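Long-range contacts in phosphate ABC transporter, periplasmic phosphate-binding protein (Borrelia burgdorferi, PDB 4N13), which binds inorganic phosphate with micromolar affinity and serves as the solute-binding component of an ABC transporter that imports phosphate: residues 84-89 / 213-218; 102-107 / 203-208; 130-135 / 184-189; 141-146 / 220-225. One frame throughout, in Å; residues are numbered along the deposited sequence.

Interaction 1: residues 84-89 / 213-218; sequences FAYDAL and ETINSN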
loop_
_atom_site.group_PDB
_atom_site.type_symbol
_atom_site.label_atom_id
_atom_site.label_comp_id
_atom_site.label_asym_id
_atom_site.label_seq_id
_atom_site.Cartn_x
_atom_site.Cartn_y
_atom_site.Cartn_z
ATOM N N PHE A 84 -5.812 7.981 6.442
ATOM C CA PHE A 84 -7.209 7.527 6.436
ATOM C C PHE A 84 -7.394 6.121 5.886
ATOM O O PHE A 84 -8.492 5.624 5.926
ATOM C CB PHE A 84 -8.135 8.500 5.687
ATOM C CG PHE A 84 -8.054 8.390 4.198
ATOM C CD1 PHE A 84 -9.037 7.738 3.477
ATOM C CD2 PHE A 84 -6.982 8.931 3.508
ATOM C CE1 PHE A 84 -8.955 7.634 2.104
ATOM C CE2 PHE A 84 -6.897 8.815 2.138
ATOM C CZ PHE A 84 -7.882 8.182 1.440
ATOM N N ALA A 85 -6.337 5.493 5.378
ATOM C CA ALA A 85 -6.438 4.138 4.849
ATOM C C ALA A 85 -5.061 3.560 4.671
ATOM O O ALA A 85 -4.083 4.307 4.636
ATOM C CB ALA A 85 -7.214 4.110 3.527
ATOM N N TYR A 86 -4.999 2.235 4.511
ATOM C CA TYR A 86 -3.740 1.536 4.266
ATOM C C TYR A 86 -3.883 0.577 3.104
ATOM O O TYR A 86 -4.928 -0.073 2.953
ATOM C CB TYR A 86 -3.292 0.732 5.481
ATOM C CG TYR A 86 -3.113 1.568 6.705
ATOM C CD1 TYR A 86 -1.935 2.252 6.936
ATOM C CD2 TYR A 86 -4.126 1.673 7.643
ATOM C CE1 TYR A 86 -1.776 3.028 8.083
ATOM C CE2 TYR A 86 -3.978 2.433 8.768
ATOM C CZ TYR A 86 -2.808 3.099 8.996
ATOM O OH TYR A 86 -2.701 3.862 10.145
ATOM N N ASP A 87 -2.834 0.514 2.297
ATOM C CA ASP A 87 -2.701 -0.418 1.190
ATOM C C ASP A 87 -1.530 -1.317 1.525
ATOM O O ASP A 87 -0.363 -1.002 1.240
ATOM C CB ASP A 87 -2.461 0.382 -0.093
ATOM C CG ASP A 87 -2.089 -0.478 -1.254
ATOM O OD1 ASP A 87 -2.446 -1.666 -1.225
ATOM O OD2 ASP A 87 -1.455 0.046 -2.200
ATOM N N ALA A 88 -1.843 -2.435 2.159
ATOM C CA ALA A 88 -0.836 -3.358 2.673
ATOM C C ALA A 88 -0.589 -4.534 1.752
ATOM O O ALA A 88 -1.504 -5.010 1.076
ATOM C CB ALA A 88 -1.245 -3.866 4.058
ATOM N N LEU A 89 0.643 -5.021 1.762
ATOM C CA LEU A 89 1.012 -6.227 1.010
ATOM C C LEU A 89 1.605 -7.241 1.959
ATOM O O LEU A 89 2.222 -6.879 2.974
ATOM C CB LEU A 89 2.007 -5.918 -0.104
ATOM C CG LEU A 89 1.431 -4.965 -1.147
ATOM C CD1 LEU A 89 1.796 -3.509 -0.817
ATOM C CD2 LEU A 89 1.862 -5.396 -2.519
ATOM N N GLU A 213 -4.508 -4.303 13.529
ATOM C CA GLU A 213 -3.835 -3.663 14.665
ATOM C C GLU A 213 -2.367 -3.338 14.378
ATOM O O GLU A 213 -1.885 -2.237 14.690
ATOM C CB GLU A 213 -3.924 -4.544 15.915
ATOM C CG GLU A 213 -5.336 -4.690 16.492
ATOM C CD GLU A 213 -5.934 -3.381 17.004
ATOM O OE1 GLU A 213 -5.163 -2.486 17.423
ATOM O OE2 GLU A 213 -7.185 -3.250 17.001
ATOM N N THR A 214 -1.643 -4.279 13.786
ATOM C CA THR A 214 -0.222 -4.051 13.555
ATOM C C THR A 214 0.007 -3.102 12.391
ATOM O O THR A 214 1.023 -2.423 12.336
ATOM C CB THR A 214 0.546 -5.355 13.308
ATOM O OG1 THR A 214 0.042 -5.960 12.118
ATOM C CG2 THR A 214 0.448 -6.299 14.511
ATOM N N ILE A 215 -0.921 -3.060 11.444
ATOM C CA ILE A 215 -0.778 -2.118 10.346
ATOM C C ILE A 215 -1.092 -0.703 10.860
ATOM O O ILE A 215 -0.358 0.250 10.561
ATOM C CB ILE A 215 -1.628 -2.551 9.147
ATOM C CG1 ILE A 215 -1.028 -3.838 8.551
ATOM C CG2 ILE A 215 -1.685 -1.428 8.110
ATOM C CD1 ILE A 215 -1.964 -4.614 7.617
ATOM N N ASN A 216 -2.149 -0.556 11.644
ATOM C CA ASN A 216 -2.460 0.740 12.225
ATOM C C ASN A 216 -1.364 1.285 13.136
ATOM O O ASN A 216 -1.121 2.489 13.164
ATOM C CB ASN A 216 -3.800 0.708 12.953
ATOM C CG ASN A 216 -4.943 1.119 12.043
ATOM O OD1 ASN A 216 -5.263 2.292 11.936
ATOM N ND2 ASN A 216 -5.509 0.165 11.324
ATOM N N SER A 217 -0.709 0.400 13.878
ATOM C CA SER A 217 0.365 0.822 14.779
ATOM C C SER A 217 1.659 1.124 14.035
ATOM O O SER A 217 2.586 1.678 14.607
ATOM C CB SER A 217 0.645 -0.250 15.824
ATOM O OG SER A 217 1.408 -1.284 15.245
ATOM N N ASN A 218 1.716 0.740 12.768
ATOM C CA ASN A 218 2.926 0.819 11.942
ATOM C C ASN A 218 4.010 -0.179 12.394
ATOM O O ASN A 218 5.193 -0.018 12.083
ATOM C CB ASN A 218 3.502 2.249 11.850
ATOM C CG ASN A 218 2.522 3.271 11.262
ATOM O OD1 ASN A 218 1.448 2.926 10.792
ATOM N ND2 ASN A 218 2.921 4.558 11.287
#
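Tyr86 and Ala88 lie on strand 80-93, one of the long strands that run between the two lobes in this class II ligand-binding fold, and Ile215 and Asn216 of helix 212-216 pack against them. Ile215 lays its CG2 over one face of the Tyr86 ring, displaced toward the rim. This is a CH-pi contact, with Ile215 CG2 4.0 Å from the centroid of the Tyr86 ring and nearest to Tyr86 CG at 3.6 Å. The branch reaches the ring because CG2 of Ile215 stands anti to its backbone N, while CG1 leads the other arm toward Ala88, where Ile215 CD1 meets Ala88 CB at 3.7 Å. One isoleucine thus covers two alternate residues on the helix-facing side of the strand.

Asn216 comes to the ring from the edge: its OD1 sits near the ring plane, 3.4 Å from Tyr86 CE2, with the amide turned 77° against the ring. The hydroxyl of Tyr86 gives OD1 of Asn216 a weak hydrogen bond of 3.5 Å, whereas ND2 of Asn216 is held more firmly by the carbonyls of Lys212 and Gly262. A classic bulge opposite Leu226 just precedes Tyr86 on the strand. Beyond Asn216 the chain turns in a Schellman motif, where Asn218 has positive phi (69°) and its backbone N donates to Ile215 O at 3.1 Å.

Interaction 2: residues 102-107 / 203-208; sequences ITEENL and LSVNST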
loop_
_atom_site.group_PDB
_atom_site.type_symbol
_atom_site.label_atom_id
_atom_site.label_comp_id
_atom_site.label_asym_id
_atom_site.label_seq_id
_atom_site.Cartn_x
_atom_site.Cartn_y
_atom_site.Cartn_z
ATOM N N ILE A 102 10.670 -13.397 8.532
ATOM C CA ILE A 102 11.807 -12.843 7.829
ATOM C C ILE A 102 11.933 -11.379 8.215
ATOM O O ILE A 102 10.939 -10.703 8.466
ATOM C CB ILE A 102 11.657 -13.022 6.296
ATOM C CG1 ILE A 102 12.984 -12.748 5.594
ATOM C CG2 ILE A 102 10.513 -12.185 5.751
ATOM C CD1 ILE A 102 13.071 -13.347 4.259
ATOM N N THR A 103 13.164 -10.886 8.317
ATOM C CA THR A 103 13.366 -9.459 8.536
ATOM C C THR A 103 13.209 -8.716 7.208
ATOM O O THR A 103 13.399 -9.296 6.123
ATOM C CB THR A 103 14.766 -9.162 9.080
ATOM O OG1 THR A 103 15.735 -9.634 8.147
ATOM C CG2 THR A 103 14.986 -9.798 10.442
ATOM N N GLU A 104 12.902 -7.425 7.285
ATOM C CA GLU A 104 12.826 -6.615 6.079
ATOM C C GLU A 104 14.118 -6.656 5.289
ATOM O O GLU A 104 14.093 -6.708 4.065
ATOM C CB GLU A 104 12.488 -5.165 6.421
ATOM C CG GLU A 104 11.000 -4.900 6.595
ATOM C CD GLU A 104 10.754 -3.447 6.825
ATOM O OE1 GLU A 104 11.016 -3.025 7.956
ATOM O OE2 GLU A 104 10.319 -2.743 5.895
ATOM N N GLU A 105 15.242 -6.603 5.993
ATOM C CA GLU A 105 16.535 -6.619 5.335
ATOM C C GLU A 105 16.719 -7.893 4.513
ATOM O O GLU A 105 17.133 -7.842 3.346
ATOM C CB GLU A 105 17.666 -6.489 6.345
ATOM C CG GLU A 105 19.031 -6.348 5.684
ATOM C CD GLU A 105 19.376 -4.924 5.216
ATOM O OE1 GLU A 105 20.309 -4.795 4.400
ATOM O OE2 GLU A 105 18.734 -3.938 5.647
ATOM N N ASN A 106 16.431 -9.044 5.114
ATOM C CA ASN A 106 16.608 -10.292 4.393
ATOM C C ASN A 106 15.590 -10.457 3.275
ATOM O O ASN A 106 15.904 -10.995 2.205
ATOM C CB ASN A 106 16.596 -11.486 5.344
ATOM C CG ASN A 106 17.896 -11.631 6.094
ATOM O OD1 ASN A 106 18.932 -11.181 5.628
ATOM N ND2 ASN A 106 17.853 -12.262 7.245
ATOM N N LEU A 107 14.376 -9.978 3.507
ATOM C CA LEU A 107 13.360 -10.020 2.480
ATOM C C LEU A 107 13.800 -9.204 1.251
ATOM O O LEU A 107 13.664 -9.659 0.108
ATOM C CB LEU A 107 12.055 -9.501 3.065
ATOM C CG LEU A 107 10.829 -9.560 2.156
ATOM C CD1 LEU A 107 10.536 -10.957 1.662
ATOM C CD2 LEU A 107 9.625 -9.040 2.924
ATOM N N LEU A 203 4.016 -15.042 5.623
ATOM C CA LEU A 203 5.143 -14.762 6.490
ATOM C C LEU A 203 4.858 -13.621 7.450
ATOM O O LEU A 203 4.227 -12.623 7.091
ATOM C CB LEU A 203 6.371 -14.375 5.664
ATOM C CG LEU A 203 6.978 -15.462 4.800
ATOM C CD1 LEU A 203 8.100 -14.905 3.952
ATOM C CD2 LEU A 203 7.443 -16.663 5.618
ATOM N N SER A 204 5.381 -13.728 8.661
ATOM C CA SER A 204 5.562 -12.528 9.476
ATOM C C SER A 204 6.805 -11.791 9.001
ATOM O O SER A 204 7.752 -12.402 8.464
ATOM C CB SER A 204 5.651 -12.870 10.974
ATOM O OG SER A 204 6.741 -13.716 11.285
ATOM N N VAL A 205 6.781 -10.473 9.162
ATOM C CA VAL A 205 7.888 -9.607 8.765
ATOM C C VAL A 205 8.337 -8.861 10.015
ATOM O O VAL A 205 7.529 -8.227 10.702
ATOM C CB VAL A 205 7.453 -8.619 7.659
ATOM C CG1 VAL A 205 8.597 -7.684 7.282
ATOM C CG2 VAL A 205 6.988 -9.379 6.436
ATOM N N ASN A 206 9.610 -8.985 10.359
ATOM C CA ASN A 206 10.135 -8.411 11.611
ATOM C C ASN A 206 9.284 -8.924 12.781
ATOM O O ASN A 206 8.904 -8.152 13.665
ATOM C CB ASN A 206 10.129 -6.878 11.620
ATOM C CG ASN A 206 10.831 -6.268 10.451
ATOM O OD1 ASN A 206 11.747 -6.839 9.873
ATOM N ND2 ASN A 206 10.458 -5.038 10.151
ATOM N N SER A 207 8.975 -10.222 12.764
ATOM C CA SER A 207 8.221 -10.871 13.834
ATOM C C SER A 207 6.810 -10.344 13.990
ATOM O O SER A 207 6.194 -10.543 15.025
ATOM C CB SER A 207 8.973 -10.798 15.161
ATOM O OG SER A 207 10.183 -11.521 15.073
ATOM N N THR A 208 6.282 -9.768 12.926
ATOM C CA THR A 208 4.979 -9.132 12.956
ATOM C C THR A 208 4.079 -9.671 11.850
ATOM O O THR A 208 4.428 -9.598 10.676
ATOM C CB THR A 208 5.105 -7.607 12.775
ATOM O OG1 THR A 208 6.099 -7.087 13.659
ATOM C CG2 THR A 208 3.769 -6.909 13.015
#
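Asn206 grips Glu104 with both ends of its side-chain amide. Its OD1 takes the backbone N-H of Glu104 at 2.9 Å, and its ND2 donates to Glu104 OE1 at 3.0 Å. The carboxylate oxygen lies almost in the amide plane of Asn206, although the donor meets OE1 on its anti side, and the two flat groups are turned 58° against each other. CG of Asn206 is anti to its carbonyl carbon (chi1 -54°), which sets CG toward helix 104-111.

Ile102 N donates to Ser204 O at 3.1 Å, and Asn206 N returns a bond of 2.9 Å to Ile102 O, which also receives a CA-H contact from Val205. Within the turn, Val205 N donates to Thr208 O and Thr208 N to Val205 O. Thr103 OG1 accepts from Asn106 N, while Ser204 OG has Asn101 OD1 as its stronger partner, with Thr100 O also within reach. Apolar cover comes from Glu104 CG, 3.7 Å from Val205 CG1, and from Ile102 CG2 beside Leu203 CD1.

The whole is a parallel beta bridge, Ile102 with Val205, running on one side into an N-capped helix at Thr103 and on the other into a type I' turn from Val205 to Thr208.

Interaction 3: residues 130-135 / 184-189; sequences FINRDS and IGYIGL. With SO4 (sulfate ion), chain B; EDO (1,2-ethanediol), chain F.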
loop_
_atom_site.group_PDB
_atom_site.type_symbol
_atom_site.label_atom_id
_atom_site.label_comp_id
_atom_site.label_asym_id
_atom_site.label_seq_id
_atom_site.Cartn_x
_atom_site.Cartn_y
_atom_site.Cartn_z
ATOM N N PHE A 130 11.509 -17.048 -6.850
ATOM C CA PHE A 130 10.875 -15.765 -6.601
ATOM C C PHE A 130 9.836 -15.488 -7.674
ATOM O O PHE A 130 10.158 -15.462 -8.870
ATOM C CB PHE A 130 11.947 -14.675 -6.601
ATOM C CG PHE A 130 11.407 -13.281 -6.633
ATOM C CD1 PHE A 130 10.364 -12.904 -5.795
ATOM C CD2 PHE A 130 11.977 -12.329 -7.472
ATOM C CE1 PHE A 130 9.876 -11.599 -5.826
ATOM C CE2 PHE A 130 11.504 -11.017 -7.484
ATOM C CZ PHE A 130 10.458 -10.657 -6.662
ATOM N N ILE A 131 8.595 -15.256 -7.242
ATOM C CA ILE A 131 7.477 -14.930 -8.123
ATOM C C ILE A 131 7.254 -13.431 -7.987
ATOM O O ILE A 131 6.962 -12.937 -6.899
ATOM C CB ILE A 131 6.225 -15.688 -7.703
ATOM C CG1 ILE A 131 6.482 -17.207 -7.801
ATOM C CG2 ILE A 131 5.042 -15.279 -8.555
ATOM C CD1 ILE A 131 5.484 -18.048 -7.004
ATOM N N ASN A 132 7.470 -12.703 -9.076
ATOM C CA ASN A 132 7.338 -11.258 -9.091
ATOM C C ASN A 132 6.095 -10.839 -9.852
ATOM O O ASN A 132 5.528 -11.612 -10.613
ATOM C CB ASN A 132 8.576 -10.627 -9.732
ATOM C CG ASN A 132 8.829 -9.197 -9.265
ATOM O OD1 ASN A 132 8.134 -8.670 -8.416
ATOM N ND2 ASN A 132 9.842 -8.563 -9.840
ATOM N N ARG A 133 5.653 -9.620 -9.606
ATOM C CA ARG A 133 4.607 -9.001 -10.400
ATOM C C ARG A 133 5.182 -8.259 -11.603
ATOM O O ARG A 133 6.359 -7.932 -11.650
ATOM C CB ARG A 133 3.764 -8.044 -9.537
ATOM C CG ARG A 133 2.872 -8.758 -8.561
ATOM C CD ARG A 133 1.793 -9.614 -9.246
ATOM N NE ARG A 133 1.074 -8.850 -10.252
ATOM C CZ ARG A 133 0.098 -7.983 -10.004
ATOM N NH1 ARG A 133 -0.343 -7.781 -8.779
ATOM N NH2 ARG A 133 -0.446 -7.303 -10.990
ATOM N N ASP A 134 4.314 -8.005 -12.571
ATOM C CA ASP A 134 4.661 -7.230 -13.750
ATOM C C ASP A 134 5.002 -5.788 -13.356
ATOM O O ASP A 134 4.414 -5.221 -12.429
ATOM C CB ASP A 134 3.495 -7.273 -14.737
ATOM C CG ASP A 134 2.220 -6.720 -14.155
ATOM O OD1 ASP A 134 1.662 -7.324 -13.207
ATOM O OD2 ASP A 134 1.774 -5.667 -14.664
ATOM N N SER A 135 5.958 -5.201 -14.061
ATOM C CA SER A 135 6.531 -3.931 -13.645
ATOM C C SER A 135 5.576 -2.760 -13.799
ATOM O O SER A 135 5.812 -1.700 -13.237
ATOM C CB SER A 135 7.818 -3.667 -14.417
ATOM O OG SER A 135 7.549 -3.605 -15.798
ATOM N N ILE A 184 8.205 -17.918 -3.268
ATOM C CA ILE A 184 7.773 -16.768 -2.490
ATOM C C ILE A 184 7.246 -15.712 -3.466
ATOM O O ILE A 184 7.862 -15.447 -4.506
ATOM C CB ILE A 184 8.911 -16.194 -1.587
ATOM C CG1 ILE A 184 8.410 -14.982 -0.794
ATOM C CG2 ILE A 184 10.177 -15.853 -2.390
ATOM C CD1 ILE A 184 9.388 -14.529 0.269
ATOM N N GLY A 185 6.127 -15.095 -3.106
ATOM C CA GLY A 185 5.539 -14.000 -3.857
ATOM C C GLY A 185 4.878 -13.002 -2.930
ATOM O O GLY A 185 4.848 -13.209 -1.712
ATOM N N TYR A 186 4.320 -11.940 -3.500
ATOM C CA TYR A 186 3.617 -10.939 -2.708
ATOM C C TYR A 186 2.273 -10.603 -3.297
ATOM O O TYR A 186 2.094 -10.581 -4.509
ATOM C CB TYR A 186 4.428 -9.659 -2.530
ATOM C CG TYR A 186 4.958 -9.004 -3.792
ATOM C CD1 TYR A 186 4.179 -8.102 -4.510
ATOM C CD2 TYR A 186 6.231 -9.270 -4.254
ATOM C CE1 TYR A 186 4.656 -7.498 -5.641
ATOM C CE2 TYR A 186 6.712 -8.660 -5.402
ATOM C CZ TYR A 186 5.911 -7.769 -6.093
ATOM O OH TYR A 186 6.355 -7.107 -7.216
ATOM N N ILE A 187 1.314 -10.376 -2.406
ATOM C CA ILE A 187 -0.072 -10.086 -2.755
ATOM C C ILE A 187 -0.643 -9.015 -1.839
ATOM O O ILE A 187 -0.140 -8.795 -0.747
ATOM C CB ILE A 187 -0.972 -11.364 -2.688
ATOM C CG1 ILE A 187 -0.976 -11.944 -1.273
ATOM C CG2 ILE A 187 -0.547 -12.383 -3.726
ATOM C CD1 ILE A 187 -1.823 -13.208 -1.105
ATOM N N GLY A 188 -1.713 -8.381 -2.283
ATOM C CA GLY A 188 -2.429 -7.472 -1.417
ATOM C C GLY A 188 -3.025 -8.183 -0.229
ATOM O O GLY A 188 -3.444 -9.339 -0.316
ATOM N N LEU A 189 -3.128 -7.462 0.881
ATOM C CA LEU A 189 -3.690 -7.994 2.107
ATOM C C LEU A 189 -5.083 -8.603 1.902
ATOM O O LEU A 189 -5.455 -9.566 2.586
ATOM C CB LEU A 189 -3.768 -6.873 3.149
ATOM C CG LEU A 189 -4.419 -7.210 4.482
ATOM C CD1 LEU A 189 -3.628 -8.296 5.221
ATOM C CD2 LEU A 189 -4.526 -5.924 5.305
HETATM S S SO4 B . -2.252 -4.580 -8.803
HETATM O O1 SO4 B . -1.976 -5.687 -7.892
HETATM O O2 SO4 B . -3.600 -4.134 -8.499
HETATM O O3 SO4 B . -1.296 -3.530 -8.517
HETATM O O4 SO4 B . -2.133 -5.103 -10.146
HETATM C C1 EDO F . 11.978 -8.560 -13.048
HETATM O O1 EDO F . 11.215 -7.599 -12.307
HETATM C C2 EDO F . 11.583 -9.995 -12.705
HETATM O O2 EDO F . 11.738 -10.257 -11.306
HETATM O O HOH W 1 4.721 -11.505 -6.354
HETATM O O HOH W 2 0.522 -8.876 -6.204
#
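Phe130 and Ile184 form a parallel bridge between strands 129-133 and 183-188, part of the alpha/beta lobe of this periplasmic binding protein. The Phe130 ring turns an edge to the Ile184 carbonyl and to CE2 of Tyr186. At Ile131 the backbone N donates to Ile184 O in a short, straight bond of 2.8 Å (172° at the hydrogen). At the Ile131 carbonyl the strands have already spread: water 1 donates to Ile131 O and accepts from Tyr186 N at 2.9 Å. The same water rests over the centre of one face of the Tyr186 ring.

Asn132 is met by the phenol: Tyr186 OH donates to Asn132 OD1 at 2.7 Å, nearly along the C=O axis. With CG of Tyr186 between its backbone N and carbonyl carbon (chi1 53°), the ring sets off toward Asn132 and Arg133. ND2 of Asn132 turns to a 1,2-ethanediol, probably from the crystallisation liquor, donating to its O2 at 2.9 Å.

Arg133 lies with CG 3.6 Å from Tyr186 CE1, and its chain then bends twice to bring the guanidinium to a sulfate. Arg133 NH1 donates to sulfate O1 at 2.8 Å and Arg133 NH2 to sulfate O4 at 2.9 Å. Ser139, which is expected from related proteins to bind phosphate, also holds this sulfate, so the ion probably marks the phosphate site. The guanidinium is also held by a salt bridge from NH2 to Asp134 OD1 and by NE on the carbonyl of Val167. Water 2, lying in the guanidinium plane, accepts from Arg133 NH1 and donates to Tyr186 O, 2.9 Å away.

Interaction 4: residues 141-146 / 220-225; sequences SSIKDL and YTIKRN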
loop_
_atom_site.group_PDB
_atom_site.type_symbol
_atom_site.label_atom_id
_atom_site.label_comp_id
_atom_site.label_asym_id
_atom_site.label_seq_id
_atom_site.Cartn_x
_atom_site.Cartn_y
_atom_site.Cartn_z
ATOM N N SER A 141 5.292 -1.532 -7.868
ATOM C CA SER A 141 5.731 -0.198 -7.478
ATOM C C SER A 141 5.833 -0.074 -5.961
ATOM O O SER A 141 6.777 0.516 -5.445
ATOM C CB SER A 141 4.776 0.868 -8.035
ATOM O OG SER A 141 5.121 2.162 -7.556
ATOM N N SER A 142 4.855 -0.615 -5.248
ATOM C CA SER A 142 4.833 -0.517 -3.798
ATOM C C SER A 142 5.983 -1.290 -3.168
ATOM O O SER A 142 6.613 -0.804 -2.238
ATOM C CB SER A 142 3.494 -1.003 -3.252
ATOM O OG SER A 142 2.464 -0.061 -3.482
ATOM N N ILE A 143 6.270 -2.488 -3.667
ATOM C CA ILE A 143 7.346 -3.283 -3.089
ATOM C C ILE A 143 8.691 -2.638 -3.421
ATOM O O ILE A 143 9.589 -2.568 -2.588
ATOM C CB ILE A 143 7.271 -4.746 -3.567
ATOM C CG1 ILE A 143 6.000 -5.426 -3.011
ATOM C CG2 ILE A 143 8.549 -5.509 -3.199
ATOM C CD1 ILE A 143 5.834 -5.368 -1.490
ATOM N N LYS A 144 8.841 -2.139 -4.643
ATOM C CA LYS A 144 10.082 -1.460 -4.998
ATOM C C LYS A 144 10.321 -0.244 -4.089
ATOM O O LYS A 144 11.430 -0.021 -3.598
ATOM C CB LYS A 144 10.085 -1.055 -6.475
ATOM C CG LYS A 144 11.334 -0.331 -6.898
ATOM C CD LYS A 144 11.582 -0.462 -8.395
ATOM C CE LYS A 144 12.632 0.536 -8.887
ATOM N NZ LYS A 144 13.849 0.577 -8.031
ATOM N N ASP A 145 9.271 0.531 -3.851
ATOM C CA ASP A 145 9.378 1.760 -3.085
ATOM C C ASP A 145 9.535 1.504 -1.587
ATOM O O ASP A 145 10.283 2.202 -0.912
ATOM C CB ASP A 145 8.157 2.648 -3.364
ATOM C CG ASP A 145 8.157 3.208 -4.793
ATOM O OD1 ASP A 145 9.212 3.138 -5.480
ATOM O OD2 ASP A 145 7.104 3.727 -5.228
ATOM N N LEU A 146 8.828 0.506 -1.067
ATOM C CA LEU A 146 8.785 0.263 0.373
ATOM C C LEU A 146 9.970 -0.551 0.856
ATOM O O LEU A 146 10.389 -0.413 1.997
ATOM C CB LEU A 146 7.502 -0.475 0.752
ATOM C CG LEU A 146 6.221 0.338 0.614
ATOM C CD1 LEU A 146 5.045 -0.618 0.723
ATOM C CD2 LEU A 146 6.143 1.449 1.662
ATOM N N TYR A 220 3.700 -3.455 11.483
ATOM C CA TYR A 220 3.825 -4.168 10.225
ATOM C C TYR A 220 4.188 -3.154 9.173
ATOM O O TYR A 220 3.469 -2.177 8.966
ATOM C CB TYR A 220 2.544 -4.860 9.832
ATOM C CG TYR A 220 2.754 -5.681 8.576
ATOM C CD1 TYR A 220 3.378 -6.913 8.634
ATOM C CD2 TYR A 220 2.378 -5.206 7.334
ATOM C CE1 TYR A 220 3.583 -7.659 7.502
ATOM C CE2 TYR A 220 2.572 -5.950 6.181
ATOM C CZ TYR A 220 3.191 -7.181 6.279
ATOM O OH TYR A 220 3.411 -7.967 5.178
ATOM N N THR A 221 5.306 -3.391 8.501
ATOM C CA THR A 221 5.968 -2.355 7.740
ATOM C C THR A 221 5.633 -2.304 6.239
ATOM O O THR A 221 5.916 -1.315 5.572
ATOM C CB THR A 221 7.500 -2.473 7.908
ATOM O OG1 THR A 221 7.908 -3.814 7.602
ATOM C CG2 THR A 221 7.911 -2.115 9.335
ATOM N N ILE A 222 5.045 -3.363 5.700
ATOM C CA ILE A 222 4.854 -3.462 4.248
ATOM C C ILE A 222 3.490 -2.907 3.828
ATOM O O ILE A 222 2.547 -3.644 3.565
ATOM C CB ILE A 222 5.028 -4.915 3.728
ATOM C CG1 ILE A 222 6.200 -5.631 4.401
ATOM C CG2 ILE A 222 5.191 -4.901 2.214
ATOM C CD1 ILE A 222 7.518 -4.992 4.175
ATOM N N LYS A 223 3.374 -1.591 3.826
ATOM C CA LYS A 223 2.139 -0.942 3.419
ATOM C C LYS A 223 2.404 0.477 3.011
ATOM O O LYS A 223 3.342 1.100 3.495
ATOM C CB LYS A 223 1.078 -0.961 4.529
ATOM C CG LYS A 223 1.288 0.025 5.685
ATOM C CD LYS A 223 2.262 -0.449 6.719
ATOM C CE LYS A 223 2.297 0.476 7.943
ATOM N NZ LYS A 223 2.898 1.806 7.592
ATOM N N ARG A 224 1.563 0.980 2.115
ATOM C CA ARG A 224 1.469 2.403 1.856
ATOM C C ARG A 224 0.405 2.988 2.761
ATOM O O ARG A 224 -0.665 2.411 2.953
ATOM C CB ARG A 224 1.094 2.654 0.405
ATOM C CG ARG A 224 2.131 2.179 -0.599
ATOM C CD ARG A 224 2.000 3.011 -1.828
ATOM N NE ARG A 224 2.828 2.639 -2.972
ATOM C CZ ARG A 224 4.016 3.168 -3.270
ATOM N NH1 ARG A 224 4.608 4.032 -2.455
ATOM N NH2 ARG A 224 4.623 2.820 -4.388
ATOM N N ASN A 225 0.714 4.144 3.315
ATOM C CA ASN A 225 -0.224 4.899 4.135
ATOM C C ASN A 225 -0.929 5.918 3.245
ATOM O O ASN A 225 -0.278 6.782 2.648
ATOM C CB ASN A 225 0.537 5.627 5.253
ATOM C CG ASN A 225 1.091 4.694 6.330
ATOM O OD1 ASN A 225 0.973 3.493 6.251
ATOM N ND2 ASN A 225 1.692 5.281 7.363
HETATM O O HOH W 3 2.446 1.706 -6.173
#
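Arg224 extends its side chain across helix 138-151, passing over Ser142 and ending beside Asp145. Its chain is stretched from CG to NE, which carries the guanidinium to acceptors on the helix. Arg224 NH2 makes a salt bridge to Asp145 OD2 at 2.8 Å, almost straight (171° at the hydrogen) and in the guanidinium plane. The oxygen is met on its anti side, and the carboxylate is turned 68° against the guanidinium. In the modelled conformer of Ser142, Arg224 NE donates to Ser142 OG, also 2.8 Å away, but this bond is more bent and the hydroxyl lies well out of the guanidinium plane. Water 3 takes a further bond from Arg224 NH2 at 3.0 Å. The in-plane salt bridge to Asp145 is thus the main hold on the group, and the carboxylate would be expected to stabilise its positive charge.

Leu146 packs beside this polar cluster, pressing on the strand backbone: Leu146 CD2 is 3.4 Å from Lys223 O, and Leu146 CD1 lies 4.2 Å from Arg224 CG. Away from the guanidinium, Ile143 CD1 meets Ile222 CG2 at 3.8 Å. Ile222 is the centre of an inverse gamma turn just ahead of the strand.

Upstream in the same helix, Gly138 and Ser139 belong to the phosphate site inferred from related proteins. Helix 138-151 crosses strand 223-230 at nearly a right angle (86° for the short segments). Strand 80-93 runs next to that strand, where Leu89 touches Ser142 and Phe91 touches Ile143, and Glu104 of helix 104-111 touches Ile222.

In the fold
From the N terminus, the first halves of all four contacts come in turn: 84-89, 102-107, 130-135 and 141-146. Interaction 3 closes first, at 184-189, then interaction 2 at 203-208 and interaction 1 at 213-218, so the three loops sit one within another. Interaction 4 closes last, at 220-225, and crosses all of them. Strand 80-93 joins much of this: Ala88 O meets Leu189 N, and Asp87 O meets Arg224 N. Elsewhere Tyr186 packs on Ile143 between interactions 3 and 4, Ile184 touches Leu107 and Leu203 of interaction 2, and Thr208 rests on Thr214 of interaction 1. Together they tie helices 104-111, 138-151 and 212-216 to one mixed sheet.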